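Putative exported protein (Bordetella pertussis Tohama I, PDB 2PFZ) binds pyroglutamic acid as the extracytoplasmic solute receptor DctP6, and probably delivers it to a tripartite ATP-independent periplasmic transporter. Local coordinates at residues Lys137-Ser145 with Gly174-Ser182; Gln55-Leu66 with Pro206-Ala216. All coordinates share one frame; numbering follows the deposited sequence.

Contacts 1 and 2 lie in two different sheets that approach each other at the bound pyroglutamic acid, and so illustrate both walls of the solute cleft. Contact 1 pairs neighbouring parallel strands 140-143 and 178-181 of the six-stranded mixed sheet; contact 2 pairs strand 61-65 with strand 207-213, the middle strand of a three-stranded antiparallel sheet. Their centres lie 27 Å apart, on opposite sides of the chain's centre. Along the chain contact 1 is nested inside the loop that contact 2 closes, so the chain leaves one sheet and returns to it. The two meet near pyroglutamic acid, where Tyr-144 packs against Leu-65 and Pro-206.

Contact 1 of 2, residues Lys137-Ser145 with Gly174-Ser182; sequences KGLKWRAYS and GVIDSYMSS. With PCA (pyroglutamic acid), chain B.
Backbone bonds join strand 140-143 to its parallel neighbour 178-181 and to Asp-177 just before it: Asp-177 N donates to Lys-140 O at 2.8 Å, and Arg-142 N to Ser-178 O at 2.9 Å. Asp-177 also turns its carboxylate back across the start of strand 140-143, where Lys-140 N makes weak bonds to both oxygens and Ser-178 OG donates to OD1. The lysine chain, bent at chi3 (-82°), passes over OD2 with its CE and sets NZ on Gly-174 O, 3.0 Å away. A water donates to both Arg-142 O and Met-180 O, bridging the strands where they diverge, and accepts a weak bond from Trp-141 NE1.

Apolar contact centres on Trp-141: Met-180 CG comes within 3.5 Å of Trp-141 CZ2, and its SD sits at the edge of the six-membered ring in a Met-aromatic contact. On the other side of the sheet, Arg-142 runs past Tyr-179 with guanidinium and phenol planes nearly perpendicular (87°).

Ligand bonds gather at the C-terminal ends. Arg-142 NH1 and NH2 take one carboxylate oxygen each, OXT and O, while Val-162 O holds NE. Ser-181 OG donates to OXT at 2.7 Å and Ser-182 OG to the lactam OE at 2.7 Å. Tyr-144 lays a ring face against the ligand's CB and CG. This bidentate arginine-carboxylate grip belongs to the solute site of DctP-type receptors.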
loop_
_atom_site.group_PDB
_atom_site.type_symbol
_atom_site.label_atom_id
_atom_site.label_comp_id
_atom_site.label_asym_id
_atom_site.label_seq_id
_atom_site.Cartn_x
_atom_site.Cartn_y
_atom_site.Cartn_z
ATOM N N LYS A 137 -24.285 0.583 -0.837
ATOM C CA LYS A 137 -24.798 0.720 -2.191
ATOM C C LYS A 137 -24.958 2.196 -2.548
ATOM O O LYS A 137 -25.560 2.978 -1.792
ATOM C CB LYS A 137 -26.116 -0.060 -2.362
ATOM C CG LYS A 137 -26.413 -0.448 -3.818
ATOM C CD LYS A 137 -27.699 -1.252 -3.950
ATOM C CE LYS A 137 -28.855 -0.355 -4.354
ATOM N NZ LYS A 137 -28.679 0.231 -5.728
ATOM N N GLY A 138 -24.389 2.587 -3.681
ATOM C CA GLY A 138 -24.532 3.959 -4.163
ATOM C C GLY A 138 -23.555 4.975 -3.596
ATOM O O GLY A 138 -23.636 6.161 -3.915
ATOM N N LEU A 139 -22.615 4.527 -2.765
ATOM C CA LEU A 139 -21.578 5.425 -2.247
ATOM C C LEU A 139 -20.781 6.011 -3.427
ATOM O O LEU A 139 -20.557 5.304 -4.401
ATOM C CB LEU A 139 -20.658 4.671 -1.256
ATOM C CG LEU A 139 -21.089 4.622 0.227
ATOM C CD1 LEU A 139 -20.154 3.756 1.058
ATOM C CD2 LEU A 139 -21.159 6.053 0.796
ATOM N N LYS A 140 -20.405 7.291 -3.335
ATOM C CA LYS A 140 -19.522 7.954 -4.302
ATOM C C LYS A 140 -18.089 7.676 -3.849
ATOM O O LYS A 140 -17.504 8.450 -3.104
ATOM C CB LYS A 140 -19.749 9.477 -4.344
ATOM C CG LYS A 140 -21.120 9.936 -4.859
ATOM C CD LYS A 140 -21.122 11.451 -5.142
ATOM C CE LYS A 140 -21.343 12.276 -3.876
ATOM N NZ LYS A 140 -21.206 13.744 -4.127
ATOM N N TRP A 141 -17.540 6.563 -4.306
ATOM C CA TRP A 141 -16.362 5.955 -3.695
ATOM C C TRP A 141 -15.079 6.373 -4.409
ATOM O O TRP A 141 -15.043 6.402 -5.631
ATOM C CB TRP A 141 -16.548 4.455 -3.812
ATOM C CG TRP A 141 -15.563 3.543 -3.159
ATOM C CD1 TRP A 141 -14.306 3.239 -3.602
ATOM C CD2 TRP A 141 -15.810 2.691 -2.027
ATOM N NE1 TRP A 141 -13.734 2.278 -2.781
ATOM C CE2 TRP A 141 -14.644 1.911 -1.826
ATOM C CE3 TRP A 141 -16.915 2.506 -1.165
ATOM C CZ2 TRP A 141 -14.526 0.977 -0.775
ATOM C CZ3 TRP A 141 -16.806 1.567 -0.106
ATOM C CH2 TRP A 141 -15.615 0.809 0.069
ATOM N N ARG A 142 -14.055 6.706 -3.642
ATOM C CA ARG A 142 -12.723 6.951 -4.176
ATOM C C ARG A 142 -11.891 5.665 -4.097
ATOM O O ARG A 142 -11.619 5.141 -3.005
ATOM C CB ARG A 142 -12.051 8.094 -3.419
ATOM C CG ARG A 142 -10.557 8.338 -3.785
ATOM C CD ARG A 142 -9.604 7.647 -2.775
ATOM N NE ARG A 142 -8.184 7.817 -3.109
ATOM C CZ ARG A 142 -7.187 7.454 -2.302
ATOM N NH1 ARG A 142 -7.450 6.932 -1.094
ATOM N NH2 ARG A 142 -5.926 7.630 -2.698
ATOM N N ALA A 143 -11.499 5.161 -5.261
ATOM C CA ALA A 143 -10.601 4.020 -5.322
ATOM C C ALA A 143 -9.188 4.561 -5.379
ATOM O O ALA A 143 -8.965 5.683 -5.820
ATOM C CB ALA A 143 -10.887 3.165 -6.551
ATOM N N TYR A 144 -8.237 3.764 -4.898
ATOM C CA TYR A 144 -6.817 4.071 -5.064
ATOM C C TYR A 144 -6.108 2.947 -5.832
ATOM O O TYR A 144 -4.890 2.991 -6.040
ATOM C CB TYR A 144 -6.172 4.341 -3.685
ATOM C CG TYR A 144 -6.125 3.172 -2.707
ATOM C CD1 TYR A 144 -6.879 3.194 -1.526
ATOM C CD2 TYR A 144 -5.328 2.043 -2.962
ATOM C CE1 TYR A 144 -6.835 2.126 -0.625
ATOM C CE2 TYR A 144 -5.269 0.965 -2.068
ATOM C CZ TYR A 144 -6.031 1.024 -0.887
ATOM O OH TYR A 144 -5.987 -0.005 0.025
ATOM N N SER A 145 -6.863 1.955 -6.297
ATOM C CA SER A 145 -6.267 0.824 -6.996
ATOM C C SER A 145 -7.356 0.094 -7.770
ATOM O O SER A 145 -8.541 0.267 -7.454
ATOM C CB SER A 145 -5.676 -0.134 -5.972
ATOM O OG SER A 145 -6.707 -0.817 -5.272
ATOM N N GLY A 174 -16.186 17.534 -3.953
ATOM C CA GLY A 174 -17.345 16.643 -3.792
ATOM C C GLY A 174 -17.516 15.558 -4.839
ATOM O O GLY A 174 -18.614 14.987 -4.991
ATOM N N VAL A 175 -16.439 15.238 -5.547
ATOM C CA VAL A 175 -16.485 14.157 -6.528
ATOM C C VAL A 175 -16.674 12.800 -5.845
ATOM O O VAL A 175 -17.268 11.877 -6.424
ATOM C CB VAL A 175 -15.208 14.146 -7.423
ATOM C CG1 VAL A 175 -15.249 13.004 -8.409
ATOM C CG2 VAL A 175 -15.056 15.493 -8.167
ATOM N N ILE A 176 -16.154 12.679 -4.621
ATOM C CA ILE A 176 -16.257 11.451 -3.817
ATOM C C ILE A 176 -16.616 11.784 -2.368
ATOM O O ILE A 176 -16.192 12.815 -1.851
ATOM C CB ILE A 176 -14.934 10.603 -3.872
ATOM C CG1 ILE A 176 -13.738 11.337 -3.224
ATOM C CG2 ILE A 176 -14.633 10.163 -5.295
ATOM C CD1 ILE A 176 -13.508 10.978 -1.713
ATOM N N ASP A 177 -17.387 10.905 -1.724
ATOM C CA ASP A 177 -17.916 11.137 -0.365
ATOM C C ASP A 177 -17.462 10.074 0.645
ATOM O O ASP A 177 -17.816 10.126 1.844
ATOM C CB ASP A 177 -19.466 11.186 -0.382
ATOM C CG ASP A 177 -20.114 9.913 -0.970
ATOM O OD1 ASP A 177 -19.475 8.845 -1.021
ATOM O OD2 ASP A 177 -21.304 9.954 -1.382
ATOM N N SER A 178 -16.719 9.089 0.136
ATOM C CA SER A 178 -16.368 7.886 0.881
ATOM C C SER A 178 -15.174 7.218 0.198
ATOM O O SER A 178 -14.932 7.437 -0.985
ATOM C CB SER A 178 -17.541 6.899 0.895
ATOM O OG SER A 178 -17.833 6.429 -0.422
ATOM N N TYR A 179 -14.451 6.412 0.971
ATOM C CA TYR A 179 -13.388 5.550 0.485
ATOM C C TYR A 179 -12.836 4.592 1.550
ATOM O O TYR A 179 -13.036 4.788 2.738
ATOM C CB TYR A 179 -12.248 6.354 -0.150
ATOM C CG TYR A 179 -11.406 7.207 0.756
ATOM C CD1 TYR A 179 -11.846 8.469 1.164
ATOM C CD2 TYR A 179 -10.122 6.794 1.153
ATOM C CE1 TYR A 179 -11.057 9.272 1.980
ATOM C CE2 TYR A 179 -9.343 7.584 1.984
ATOM C CZ TYR A 179 -9.811 8.832 2.391
ATOM O OH TYR A 179 -9.030 9.658 3.192
ATOM N N MET A 180 -12.126 3.558 1.107
ATOM C CA MET A 180 -11.323 2.758 2.034
ATOM C C MET A 180 -9.848 3.111 1.938
ATOM O O MET A 180 -9.333 3.330 0.844
ATOM C CB MET A 180 -11.559 1.270 1.875
ATOM C CG MET A 180 -12.968 0.857 2.323
ATOM S SD MET A 180 -13.274 -0.905 2.217
ATOM C CE MET A 180 -12.380 -1.489 3.655
ATOM N N SER A 181 -9.231 3.270 3.111
ATOM C CA SER A 181 -7.803 3.601 3.268
ATOM C C SER A 181 -7.449 3.504 4.757
ATOM O O SER A 181 -8.230 2.980 5.560
ATOM C CB SER A 181 -7.494 5.017 2.781
ATOM O OG SER A 181 -6.090 5.225 2.682
ATOM N N SER A 182 -6.268 4.025 5.110
ATOM C CA SER A 182 -5.731 3.959 6.456
ATOM C C SER A 182 -6.063 5.256 7.208
ATOM O O SER A 182 -6.439 6.250 6.593
ATOM C CB SER A 182 -4.222 3.781 6.393
ATOM O OG SER A 182 -3.633 4.793 5.583
HETATM N N PCA B . -3.304 4.977 1.768
HETATM C CA PCA B . -2.972 4.921 0.331
HETATM C CB PCA B . -2.936 3.475 -0.166
HETATM C CG PCA B . -3.306 2.610 1.023
HETATM C CD PCA B . -3.451 3.591 2.149
HETATM O OE PCA B . -3.641 3.249 3.327
HETATM C C PCA B . -4.090 5.627 -0.402
HETATM O O PCA B . -3.956 6.025 -1.566
HETATM O OXT PCA B . -5.166 5.804 0.193
HETATM O O HOH W 1 -10.905 2.891 -1.509
#

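Contact 2 of 2, residues Gln55-Leu66 with Pro206-Ala216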
loop_
_atom_site.group_PDB
_atom_site.type_symbol
_atom_site.label_atom_id
_atom_site.label_comp_id
_atom_site.label_asym_id
_atom_site.label_seq_id
_atom_site.Cartn_x
_atom_site.Cartn_y
_atom_site.Cartn_z
ATOM N N GLN A 55 11.551 0.057 -14.192
ATOM C CA GLN A 55 11.786 -0.973 -15.183
ATOM C C GLN A 55 12.698 -0.493 -16.314
ATOM O O GLN A 55 13.572 -1.248 -16.776
ATOM C CB GLN A 55 10.474 -1.469 -15.781
ATOM C CG GLN A 55 10.667 -2.662 -16.687
ATOM C CD GLN A 55 9.380 -3.171 -17.271
ATOM O OE1 GLN A 55 9.395 -4.078 -18.096
ATOM N NE2 GLN A 55 8.252 -2.608 -16.841
ATOM N N GLY A 56 12.483 0.739 -16.764
ATOM C CA GLY A 56 13.232 1.303 -17.908
ATOM C C GLY A 56 14.521 1.945 -17.436
ATOM O O GLY A 56 15.275 2.526 -18.242
ATOM N N ASN A 57 14.796 1.825 -16.134
ATOM C CA ASN A 57 15.916 2.517 -15.517
ATOM C C ASN A 57 15.877 4.036 -15.721
ATOM O O ASN A 57 16.944 4.681 -15.765
ATOM C CB ASN A 57 17.273 1.964 -15.974
ATOM C CG ASN A 57 18.385 2.282 -14.987
ATOM O OD1 ASN A 57 18.132 2.393 -13.790
ATOM N ND2 ASN A 57 19.631 2.428 -15.482
ATOM N N GLN A 58 14.679 4.614 -15.852
ATOM C CA GLN A 58 14.563 6.096 -15.815
ATOM C C GLN A 58 14.801 6.611 -14.387
ATOM O O GLN A 58 15.435 7.674 -14.169
ATOM C CB GLN A 58 13.210 6.581 -16.345
ATOM C CG GLN A 58 12.904 6.225 -17.799
ATOM C CD GLN A 58 11.575 6.785 -18.282
ATOM O OE1 GLN A 58 11.151 7.897 -17.896
ATOM N NE2 GLN A 58 10.913 6.036 -19.152
ATOM N N ALA A 59 14.275 5.874 -13.407
ATOM C CA ALA A 59 14.665 6.028 -12.004
ATOM C C ALA A 59 15.306 4.706 -11.641
ATOM O O ALA A 59 14.794 3.683 -12.044
ATOM C CB ALA A 59 13.420 6.304 -11.115
ATOM N N GLN A 60 16.434 4.717 -10.914
ATOM C CA GLN A 60 17.140 3.474 -10.565
ATOM C C GLN A 60 16.452 2.699 -9.443
ATOM O O GLN A 60 16.665 1.506 -9.282
ATOM C CB GLN A 60 18.583 3.771 -10.146
ATOM C CG GLN A 60 19.379 4.501 -11.232
ATOM C CD GLN A 60 19.355 6.013 -11.065
ATOM O OE1 GLN A 60 18.412 6.596 -10.514
ATOM N NE2 GLN A 60 20.409 6.655 -11.538
ATOM N N ILE A 61 15.606 3.403 -8.706
ATOM C CA ILE A 61 14.940 2.894 -7.500
ATOM C C ILE A 61 13.628 3.653 -7.379
ATOM O O ILE A 61 13.530 4.801 -7.841
ATOM C CB ILE A 61 15.880 3.115 -6.275
ATOM C CG1 ILE A 61 15.258 2.610 -4.955
ATOM C CG2 ILE A 61 16.277 4.595 -6.157
ATOM C CD1 ILE A 61 16.309 2.184 -3.866
ATOM N N GLY A 62 12.596 3.041 -6.785
ATOM C CA GLY A 62 11.311 3.712 -6.712
ATOM C C GLY A 62 10.338 2.969 -5.817
ATOM O O GLY A 62 10.441 1.761 -5.669
ATOM N N GLU A 63 9.396 3.703 -5.233
ATOM C CA GLU A 63 8.394 3.119 -4.339
ATOM C C GLU A 63 7.039 2.987 -5.049
ATOM O O GLU A 63 6.512 3.975 -5.625
ATOM C CB GLU A 63 8.232 3.979 -3.086
ATOM C CG GLU A 63 7.361 3.269 -2.055
ATOM C CD GLU A 63 6.638 4.188 -1.126
ATOM O OE1 GLU A 63 6.118 5.256 -1.567
ATOM O OE2 GLU A 63 6.556 3.795 0.055
ATOM N N ILE A 64 6.483 1.778 -5.027
ATOM C CA ILE A 64 5.167 1.529 -5.604
ATOM C C ILE A 64 4.207 0.985 -4.533
ATOM O O ILE A 64 4.647 0.570 -3.462
ATOM C CB ILE A 64 5.194 0.504 -6.780
ATOM C CG1 ILE A 64 5.758 -0.854 -6.327
ATOM C CG2 ILE A 64 5.926 1.060 -8.042
ATOM C CD1 ILE A 64 5.202 -2.022 -7.117
ATOM N N LEU A 65 2.910 1.018 -4.839
ATOM C CA LEU A 65 1.876 0.334 -4.071
ATOM C C LEU A 65 1.601 -0.922 -4.865
ATOM O O LEU A 65 1.179 -0.830 -6.031
ATOM C CB LEU A 65 0.595 1.167 -4.051
ATOM C CG LEU A 65 -0.620 0.512 -3.391
ATOM C CD1 LEU A 65 -0.415 0.483 -1.906
ATOM C CD2 LEU A 65 -1.899 1.274 -3.809
ATOM N N LEU A 66 1.835 -2.085 -4.267
ATOM C CA LEU A 66 1.762 -3.337 -5.047
ATOM C C LEU A 66 0.431 -3.477 -5.766
ATOM O O LEU A 66 0.387 -3.834 -6.944
ATOM C CB LEU A 66 1.992 -4.560 -4.153
ATOM C CG LEU A 66 3.371 -4.679 -3.502
ATOM C CD1 LEU A 66 3.416 -5.772 -2.450
ATOM C CD2 LEU A 66 4.416 -4.902 -4.578
ATOM N N PRO A 206 -2.465 -3.125 2.747
ATOM C CA PRO A 206 -1.789 -3.167 1.459
ATOM C C PRO A 206 -0.349 -2.705 1.650
ATOM O O PRO A 206 -0.087 -1.837 2.478
ATOM C CB PRO A 206 -2.573 -2.140 0.632
ATOM C CG PRO A 206 -3.051 -1.128 1.623
ATOM C CD PRO A 206 -3.183 -1.856 2.965
ATOM N N LYS A 207 0.582 -3.264 0.884
ATOM C CA LYS A 207 1.996 -2.874 1.048
ATOM C C LYS A 207 2.479 -1.964 -0.066
ATOM O O LYS A 207 2.032 -2.077 -1.206
ATOM C CB LYS A 207 2.900 -4.114 1.109
ATOM C CG LYS A 207 2.561 -5.103 2.258
ATOM C CD LYS A 207 3.610 -6.243 2.408
ATOM C CE LYS A 207 3.687 -7.095 1.150
ATOM N NZ LYS A 207 2.338 -7.630 0.766
ATOM N N ASN A 208 3.389 -1.066 0.285
ATOM C CA ASN A 208 4.303 -0.461 -0.699
ATOM C C ASN A 208 5.534 -1.332 -0.849
ATOM O O ASN A 208 5.828 -2.153 0.030
ATOM C CB ASN A 208 4.678 0.960 -0.268
ATOM C CG ASN A 208 3.526 1.925 -0.423
ATOM O OD1 ASN A 208 2.465 1.562 -0.937
ATOM N ND2 ASN A 208 3.717 3.156 0.027
ATOM N N ALA A 209 6.259 -1.161 -1.951
ATOM C CA ALA A 209 7.488 -1.886 -2.172
ATOM C C ALA A 209 8.467 -0.923 -2.798
ATOM O O ALA A 209 8.113 -0.132 -3.686
ATOM C CB ALA A 209 7.272 -3.070 -3.125
ATOM N N VAL A 210 9.710 -1.013 -2.347
ATOM C CA VAL A 210 10.772 -0.245 -2.980
ATOM C C VAL A 210 11.494 -1.198 -3.933
ATOM O O VAL A 210 12.021 -2.231 -3.507
ATOM C CB VAL A 210 11.714 0.357 -1.940
ATOM C CG1 VAL A 210 12.946 0.985 -2.624
ATOM C CG2 VAL A 210 10.950 1.402 -1.109
ATOM N N LEU A 211 11.460 -0.848 -5.218
ATOM C CA LEU A 211 12.009 -1.656 -6.300
ATOM C C LEU A 211 13.283 -1.006 -6.769
ATOM O O LEU A 211 13.421 0.210 -6.701
ATOM C CB LEU A 211 11.050 -1.704 -7.481
ATOM C CG LEU A 211 9.567 -1.987 -7.235
ATOM C CD1 LEU A 211 8.861 -2.116 -8.604
ATOM C CD2 LEU A 211 9.369 -3.246 -6.397
ATOM N N VAL A 212 14.198 -1.839 -7.250
ATOM C CA VAL A 212 15.499 -1.394 -7.739
ATOM C C VAL A 212 15.710 -1.986 -9.129
ATOM O O VAL A 212 15.429 -3.180 -9.376
ATOM C CB VAL A 212 16.646 -1.857 -6.777
ATOM C CG1 VAL A 212 18.019 -1.537 -7.368
ATOM C CG2 VAL A 212 16.532 -1.191 -5.424
ATOM N N ASN A 213 16.192 -1.157 -10.053
ATOM C CA ASN A 213 16.605 -1.651 -11.364
ATOM C C ASN A 213 17.895 -2.507 -11.273
ATOM O O ASN A 213 18.922 -2.033 -10.755
ATOM C CB ASN A 213 16.800 -0.482 -12.342
ATOM C CG ASN A 213 17.196 -0.950 -13.727
ATOM O OD1 ASN A 213 18.385 -1.166 -14.010
ATOM N ND2 ASN A 213 16.208 -1.110 -14.602
ATOM N N LYS A 214 17.834 -3.752 -11.753
ATOM C CA LYS A 214 18.977 -4.692 -11.630
ATOM C C LYS A 214 20.249 -4.137 -12.281
ATOM O O LYS A 214 21.350 -4.229 -11.715
ATOM C CB LYS A 214 18.667 -6.047 -12.298
ATOM C CG LYS A 214 17.475 -6.791 -11.760
ATOM C CD LYS A 214 17.871 -7.827 -10.697
ATOM C CE LYS A 214 16.835 -8.936 -10.511
ATOM N NZ LYS A 214 17.467 -10.031 -9.622
ATOM N N LYS A 215 20.105 -3.579 -13.483
ATOM C CA LYS A 215 21.268 -2.995 -14.190
ATOM C C LYS A 215 21.912 -1.871 -13.374
ATOM O O LYS A 215 23.141 -1.792 -13.282
ATOM C CB LYS A 215 20.861 -2.490 -15.578
ATOM C CG LYS A 215 20.706 -3.584 -16.609
ATOM C CD LYS A 215 20.602 -2.954 -17.999
ATOM C CE LYS A 215 20.025 -3.946 -18.998
ATOM N NZ LYS A 215 19.764 -3.261 -20.302
ATOM N N ALA A 216 21.084 -1.025 -12.763
ATOM C CA ALA A 216 21.584 0.071 -11.925
ATOM C C ALA A 216 22.301 -0.478 -10.688
ATOM O O ALA A 216 23.339 0.054 -10.263
ATOM C CB ALA A 216 20.447 0.994 -11.519
#
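Glu-63, with CG anti to the backbone N (chi1 -171°), and Asn-208, with CG beside its N (chi1 -72°), bring carboxylate and amide together on one face of an antiparallel sheet. Asn-208 ND2 donates to Glu-63 OE2 in a weak bond of 2.9 Å, with amide and carboxylate planes steeply inclined; Glu-63 OE1 is hydrogen-bonded to Thr-7 OG1. Strand 61-65 is an outer strand of the three, with 207-213 in the middle and 111-118 beyond. Gly-62 with Leu-211 and Ile-64 with Ala-209 form hydrogen-bonded pairs, each with two reciprocal N-H to O bonds; Asn-213 N to Gln-60 O and Leu-66 N to Lys-207 O extend the pattern at the ends.

On the face that carries Glu-63 and Asn-208, Ile-61 CD1 meets Val-212 CG2 (3.7 Å) and Ile-61 CG1 meets Val-210 CG1, under helix 14-30. The reverse face has Ile-64 crossing Leu-211 at about a right angle, CD1 to CD1 4.0 Å, beside helix 50-55. Leu-66 CD2 adds to it by touching Ala-209 CB at 3.7 Å.

Toward the cleft, Trp-119 NE1 of the ligand pocket donates to Asn-208 OD1, and Pro-206 touches the pyroglutamate. At the far end the amides of Asn-57 and Asn-213 stack, 18° from parallel, and Asn-213 OD1 caps helix 214-218 by accepting Ala-216 N on a lone pair at 3.0 Å.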